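Local coordinates for protein phenylalanyl-tRNA synthetase beta chain (Pyrococcus horikoshii, PDB 2CXI) that forms the N-terminal part, with the editing domain, of the beta subunit of the enzyme that uses ATP to join phenylalanine to tRNA(Phe), at residues 243-246 and 247-251; 283-286 and 287-291. All blocks are in the same frame, centred on the assembly; numbering follows the deposited sequence.

How the contacts relate
Contact 1 comes first along the chain and closes before contact 2 opens. It is a stretch of about two and a half turns within helix 240-255 of the B3/4 domain, the editing domain, about 4 Å from the centre of the chain. Contact 2 joins strand 281-286 to helix 287-294 in the B5 domain, about 29 Å from that centre. The contact centres are about 29 Å apart and their nearest atoms about 14 Å. They share no helix, strand or sheet, and so belong to two separate modules of this beta-subunit fragment. Contact 1 lies nearer the predicted magnesium residue Asp331, and contact 2 nearer Asp337 and Asp341.

Contact 1: residues 243-246 and 247-251; sequences VMLA and LNVMV
Val243 to Ala246 offer four successive carbonyls to the amides of Leu247 to Met250, the i to i+4 pattern of an alpha helix. Leu247 N donates to Val243 O at 3.0 Å. The bond from Asn248 N to Met244 O is 2.9 Å, with the donor tilted 25° from the carbonyl plane. Val249 N meets Leu245 O at 2.9 Å and lies nearly along the C=O axis. Met250 N to Ala246 O is the straightest of the four, at 168° on the hydrogen.

These turns belong to helix 240-255 of the B3/4 domain, which lies between strands 103-110 and 231-237 of the mixed sheet and helix 116-133. Leu247 faces Val105, Ile233 and Val235 on the sheet side. Ala246 touches both Val235 of the sheet and Ile129 of helix 116-133, and Val249 touches Ile129.

The Leu245 and Val249 side chains cross at a slant, with Leu245 CD1 3.8 Å from Val249 CG2. Anti to its own carbonyl carbon, Val249 CG2 stands beside the backbone N of Val249, which leaves it 3.5 Å from Leu245 O. The selenomethionine Met250 passes Ala246 O with CG at 3.4 Å, then turns away to pack on Met122. Asn248 folds back, its CG 3.0 Å from Met244 O. A leucine here has no amide, and is likely to leave Met244 O with its backbone bond but without a polar side chain beside it.

Contact 2: residues 283-286 and 287-291; sequences FEVE and LDYIR
Val285 and Tyr289 meet where strand 281-286 of the B5 domain gives way to helix 287-294. The chain turns here without a linker, and the short strand and helix axes make an angle of 62°. Glu286 is the N-cap residue. Its carbonyl accepts the amide of Tyr289, with Tyr289 N 3.0 Å from Glu286 O. This is an i to i+3 bond, as in a 3-10 turn. It is bent, 130° at the hydrogen, and the donor sits well out of the carbonyl plane.

The packed side is apolar. Val285 points its CB toward the helix, and CG2, anti to the backbone N, makes the contact. Val285 CG2 touches Tyr289 CD1 at 4.1 Å, and the two side chains cross at about a right angle. The same methyl of Val285 comes to 4.3 Å from Ile290 CD1. Tyr289 has CG anti to its N (chi1 170°), which swings the ring out across the helix axis, away from the strand, where it meets Ala335 and Arg336 of helix 335-346.

The outer side is polar and looser. Glu286 is exposed, and its carboxylate is linked to the helix start by water 1, which donates to Glu286 OE1 at 3.2 Å and accepts from Asp288 N at 2.7 Å. The other carboxylate oxygen of Glu286 forms a salt bridge with Arg320. Asp288 pairs with Lys292 through OD2 and, more weakly, with Arg291 through OD1. Asp288 OD1 lies in the plane of the Arg291 guanidinium, 3.3 Å from Arg291 NE, while Leu287 O sits 3.8 Å above that plane, over its centre.

Contact 1: residues 243-246 and 247-251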
ATOM      1  N   VAL A 243       3.897   2.377  30.877  1.00 14.90           N
ATOM      2  CA  VAL A 243       4.498   1.647  29.732  1.00 14.86           C
ATOM      3  C   VAL A 243       5.477   2.529  28.961  1.00 15.17           C
ATOM      4  O   VAL A 243       6.487   2.037  28.433  1.00 13.65           O
ATOM      5  CB  VAL A 243       3.452   0.964  28.864  1.00 15.38           C
ATOM      6  CG1 VAL A 243       2.687  -0.120  29.719  1.00 16.27           C
ATOM      7  CG2 VAL A 243       2.451   1.986  28.234  1.00 13.04           C
HETATM    8  N   MSE A 244       5.215   3.837  28.925  1.00 15.76           N
HETATM    9  CA  MSE A 244       6.145   4.767  28.270  1.00 19.22           C
HETATM   10  C   MSE A 244       7.446   4.950  29.039  1.00 17.04           C
HETATM   11  O   MSE A 244       8.498   5.016  28.455  1.00 15.00           O
HETATM   12  CB  MSE A 244       5.471   6.110  28.055  1.00 20.08           C
HETATM   13  CG  MSE A 244       4.338   5.996  27.067  0.50 22.81           C
HETATM   14 SE   MSE A 244       5.003   6.270  25.271  0.50 36.45          SE
HETATM   15  CE  MSE A 244       5.051   8.287  25.287  0.50 28.40           C
ATOM     16  N   LEU A 245       7.352   5.042  30.356  1.00 15.77           N
ATOM     17  CA  LEU A 245       8.561   5.091  31.198  1.00 15.98           C
ATOM     18  C   LEU A 245       9.444   3.881  30.924  1.00 13.80           C
ATOM     19  O   LEU A 245      10.633   4.035  30.639  1.00 13.92           O
ATOM     20  CB  LEU A 245       8.181   5.172  32.686  1.00 14.70           C
ATOM     21  CG  LEU A 245       9.309   5.515  33.670  1.00 17.78           C
ATOM     22  CD1 LEU A 245      10.229   4.281  33.954  1.00 19.65           C
ATOM     23  CD2 LEU A 245      10.071   6.771  33.224  1.00 22.64           C
ATOM     24  N   ALA A 246       8.839   2.687  30.980  1.00 12.81           N
ATOM     25  CA  ALA A 246       9.554   1.431  30.782  1.00 14.09           C
ATOM     26  C   ALA A 246      10.194   1.372  29.361  1.00 13.22           C
ATOM     27  O   ALA A 246      11.368   0.980  29.166  1.00 12.43           O
ATOM     28  CB  ALA A 246       8.581   0.283  30.971  1.00 13.00           C
ATOM     29  N   LEU A 247       9.443   1.816  28.366  1.00 13.08           N
ATOM     30  CA  LEU A 247       9.972   1.846  26.991  1.00 12.30           C
ATOM     31  C   LEU A 247      11.179   2.799  26.911  1.00 12.99           C
ATOM     32  O   LEU A 247      12.202   2.491  26.278  1.00 12.46           O
ATOM     33  CB  LEU A 247       8.866   2.363  26.044  1.00 12.09           C
ATOM     34  CG  LEU A 247       9.282   2.452  24.566  1.00 15.61           C
ATOM     35  CD1 LEU A 247       9.464   0.976  23.995  1.00 14.39           C
ATOM     36  CD2 LEU A 247       8.242   3.265  23.743  1.00 13.50           C
ATOM     37  N   ASN A 248      11.052   3.964  27.551  1.00 12.74           N
ATOM     38  CA  ASN A 248      12.102   4.935  27.583  1.00 13.19           C
ATOM     39  C   ASN A 248      13.369   4.376  28.211  1.00 13.49           C
ATOM     40  O   ASN A 248      14.463   4.616  27.703  1.00 14.25           O
ATOM     41  CB  ASN A 248      11.656   6.205  28.300  1.00 12.30           C
ATOM     42  CG  ASN A 248      10.539   6.992  27.511  1.00 14.90           C
ATOM     43  OD1 ASN A 248       9.924   7.945  28.038  1.00 21.63           O
ATOM     44  ND2 ASN A 248      10.340   6.625  26.279  1.00 11.84           N
ATOM     45  N   VAL A 249      13.216   3.677  29.339  1.00 13.10           N
ATOM     46  CA  VAL A 249      14.352   3.012  29.971  1.00 12.77           C
ATOM     47  C   VAL A 249      15.022   2.010  28.975  1.00 12.32           C
ATOM     48  O   VAL A 249      16.234   2.039  28.780  1.00 11.59           O
ATOM     49  CB  VAL A 249      13.915   2.345  31.314  1.00 12.73           C
ATOM     50  CG1 VAL A 249      15.001   1.368  31.828  1.00 14.49           C
ATOM     51  CG2 VAL A 249      13.574   3.439  32.368  1.00 13.61           C
HETATM   52  N   MSE A 250      14.225   1.147  28.348  1.00 13.72           N
HETATM   53  CA  MSE A 250      14.739   0.132  27.389  1.00 14.36           C
HETATM   54  C   MSE A 250      15.522   0.770  26.247  1.00 14.05           C
HETATM   55  O   MSE A 250      16.629   0.331  25.932  1.00 13.08           O
HETATM   56  CB  MSE A 250      13.609  -0.717  26.772  1.00 14.46           C
HETATM   57  CG  MSE A 250      12.883  -1.664  27.721  1.00 19.69           C
HETATM   58 SE   MSE A 250      14.111  -3.054  28.567  1.00 31.76          SE
HETATM   59  CE  MSE A 250      15.211  -3.509  27.080  1.00 24.67           C
ATOM     60  N   VAL A 251      14.924   1.755  25.571  1.00 14.28           N
ATOM     61  CA  VAL A 251      15.594   2.345  24.399  1.00 14.42           C
ATOM     62  C   VAL A 251      16.827   3.198  24.743  1.00 14.33           C
ATOM     63  O   VAL A 251      17.765   3.238  23.964  1.00 14.59           O
ATOM     64  CB  VAL A 251      14.607   3.183  23.486  1.00 14.97           C
ATOM     65  CG1 VAL A 251      13.378   2.347  23.091  1.00 13.82           C
ATOM     66  CG2 VAL A 251      14.152   4.481  24.170  1.00 13.08           C
TER

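Contact 2: residues 283-286 and 287-291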
ATOM      1  N   PHE A 283      11.122  20.801  35.351  1.00 24.07           N
ATOM      2  CA  PHE A 283      10.869  21.146  36.740  1.00 25.39           C
ATOM      3  C   PHE A 283      11.532  22.493  37.048  1.00 25.57           C
ATOM      4  O   PHE A 283      12.524  22.859  36.442  1.00 25.48           O
ATOM      5  CB  PHE A 283      11.458  20.088  37.680  1.00 24.87           C
ATOM      6  CG  PHE A 283      10.716  19.962  38.997  1.00 26.46           C
ATOM      7  CD1 PHE A 283       9.564  19.167  39.090  1.00 25.14           C
ATOM      8  CD2 PHE A 283      11.184  20.621  40.148  1.00 27.06           C
ATOM      9  CE1 PHE A 283       8.875  19.043  40.315  1.00 29.09           C
ATOM     10  CE2 PHE A 283      10.495  20.491  41.392  1.00 27.24           C
ATOM     11  CZ  PHE A 283       9.354  19.712  41.471  1.00 26.25           C
ATOM     12  N   GLU A 284      10.976  23.216  38.017  1.00 27.09           N
ATOM     13  CA  GLU A 284      11.522  24.506  38.430  1.00 28.56           C
ATOM     14  C   GLU A 284      11.723  24.515  39.930  1.00 27.58           C
ATOM     15  O   GLU A 284      10.845  24.090  40.680  1.00 28.60           O
ATOM     16  CB  GLU A 284      10.573  25.646  38.037  1.00 28.61           C
ATOM     17  CG  GLU A 284      10.244  25.706  36.558  1.00 31.08           C
ATOM     18  CD  GLU A 284       9.632  27.050  36.145  1.00 32.94           C
ATOM     19  OE1 GLU A 284       9.757  28.028  36.928  1.00 39.89           O
ATOM     20  OE2 GLU A 284       9.061  27.135  35.034  1.00 37.48           O
ATOM     21  N   VAL A 285      12.883  24.977  40.369  1.00 27.15           N
ATOM     22  CA  VAL A 285      13.160  25.072  41.800  1.00 27.48           C
ATOM     23  C   VAL A 285      13.864  26.409  42.127  1.00 26.62           C
ATOM     24  O   VAL A 285      14.710  26.887  41.373  1.00 26.04           O
ATOM     25  CB  VAL A 285      13.996  23.839  42.329  1.00 26.66           C
ATOM     26  CG1 VAL A 285      15.425  23.900  41.838  1.00 27.29           C
ATOM     27  CG2 VAL A 285      13.921  23.729  43.865  1.00 27.49           C
ATOM     28  N   GLU A 286      13.516  26.985  43.267  1.00 27.37           N
ATOM     29  CA  GLU A 286      14.212  28.184  43.786  1.00 27.82           C
ATOM     30  C   GLU A 286      15.532  27.736  44.398  1.00 27.70           C
ATOM     31  O   GLU A 286      15.528  26.887  45.272  1.00 27.01           O
ATOM     32  CB  GLU A 286      13.336  28.825  44.889  1.00 28.41           C
ATOM     33  CG  GLU A 286      12.056  29.461  44.354  1.00 30.29           C
ATOM     34  CD  GLU A 286      12.354  30.681  43.500  1.00 35.01           C
ATOM     35  OE1 GLU A 286      13.505  31.193  43.555  1.00 37.65           O
ATOM     36  OE2 GLU A 286      11.450  31.124  42.757  1.00 38.32           O
ATOM     37  N   LEU A 287      16.659  28.307  43.974  1.00 27.80           N
ATOM     38  CA  LEU A 287      17.959  27.865  44.508  1.00 27.85           C
ATOM     39  C   LEU A 287      18.128  28.135  46.011  1.00 28.15           C
ATOM     40  O   LEU A 287      18.866  27.437  46.708  1.00 26.42           O
ATOM     41  CB  LEU A 287      19.107  28.466  43.719  1.00 28.31           C
ATOM     42  CG  LEU A 287      19.110  27.949  42.271  1.00 29.99           C
ATOM     43  CD1 LEU A 287      19.952  28.823  41.405  1.00 34.64           C
ATOM     44  CD2 LEU A 287      19.587  26.514  42.190  1.00 30.29           C
ATOM     45  N   ASP A 288      17.417  29.136  46.519  1.00 27.67           N
ATOM     46  CA  ASP A 288      17.498  29.387  47.957  1.00 28.59           C
ATOM     47  C   ASP A 288      16.765  28.297  48.768  1.00 27.87           C
ATOM     48  O   ASP A 288      17.135  28.045  49.900  1.00 27.60           O
ATOM     49  CB  ASP A 288      17.093  30.815  48.321  1.00 29.31           C
ATOM     50  CG  ASP A 288      17.733  31.281  49.630  1.00 32.75           C
ATOM     51  OD1 ASP A 288      18.982  31.461  49.721  1.00 37.12           O
ATOM     52  OD2 ASP A 288      17.044  31.451  50.634  1.00 36.58           O
ATOM     53  N   TYR A 289      15.780  27.616  48.165  1.00 26.95           N
ATOM     54  CA  TYR A 289      15.172  26.440  48.793  1.00 26.01           C
ATOM     55  C   TYR A 289      16.243  25.364  49.019  1.00 25.35           C
ATOM     56  O   TYR A 289      16.342  24.788  50.099  1.00 24.50           O
ATOM     57  CB  TYR A 289      14.024  25.881  47.965  1.00 26.44           C
ATOM     58  CG  TYR A 289      13.505  24.531  48.438  1.00 25.65           C
ATOM     59  CD1 TYR A 289      14.051  23.321  47.965  1.00 24.11           C
ATOM     60  CD2 TYR A 289      12.423  24.465  49.315  1.00 26.52           C
ATOM     61  CE1 TYR A 289      13.548  22.085  48.417  1.00 23.36           C
ATOM     62  CE2 TYR A 289      11.919  23.247  49.763  1.00 26.79           C
ATOM     63  CZ  TYR A 289      12.478  22.071  49.307  1.00 26.90           C
ATOM     64  OH  TYR A 289      11.932  20.899  49.761  1.00 28.89           O
ATOM     65  N   ILE A 290      17.062  25.132  47.998  1.00 24.49           N
ATOM     66  CA  ILE A 290      18.139  24.166  48.089  1.00 23.91           C
ATOM     67  C   ILE A 290      19.149  24.511  49.204  1.00 25.15           C
ATOM     68  O   ILE A 290      19.533  23.635  50.023  1.00 23.66           O
ATOM     69  CB  ILE A 290      18.847  24.022  46.699  1.00 24.18           C
ATOM     70  CG1 ILE A 290      17.858  23.551  45.614  1.00 24.17           C
ATOM     71  CG2 ILE A 290      20.051  23.084  46.797  1.00 20.54           C
ATOM     72  CD1 ILE A 290      17.383  22.148  45.801  1.00 26.42           C
ATOM     73  N   ARG A 291      19.612  25.768  49.217  1.00 26.50           N
ATOM     74  CA  ARG A 291      20.495  26.243  50.301  1.00 27.94           C
ATOM     75  C   ARG A 291      19.854  26.098  51.683  1.00 28.46           C
ATOM     76  O   ARG A 291      20.439  25.483  52.567  1.00 30.06           O
ATOM     77  CB  ARG A 291      20.890  27.706  50.074  1.00 27.96           C
ATOM     78  CG  ARG A 291      22.115  27.840  49.227  1.00 29.47           C
ATOM     79  CD  ARG A 291      22.588  29.294  49.019  1.00 28.56           C
ATOM     80  NE  ARG A 291      21.626  30.058  48.241  1.00 28.03           N
ATOM     81  CZ  ARG A 291      21.615  30.136  46.932  1.00 25.95           C
ATOM     82  NH1 ARG A 291      22.534  29.506  46.224  1.00 23.50           N
ATOM     83  NH2 ARG A 291      20.685  30.872  46.333  1.00 27.56           N
TER
HETATM   84  O   HOH W   1      16.230  31.208  45.242  1.00 31.02           O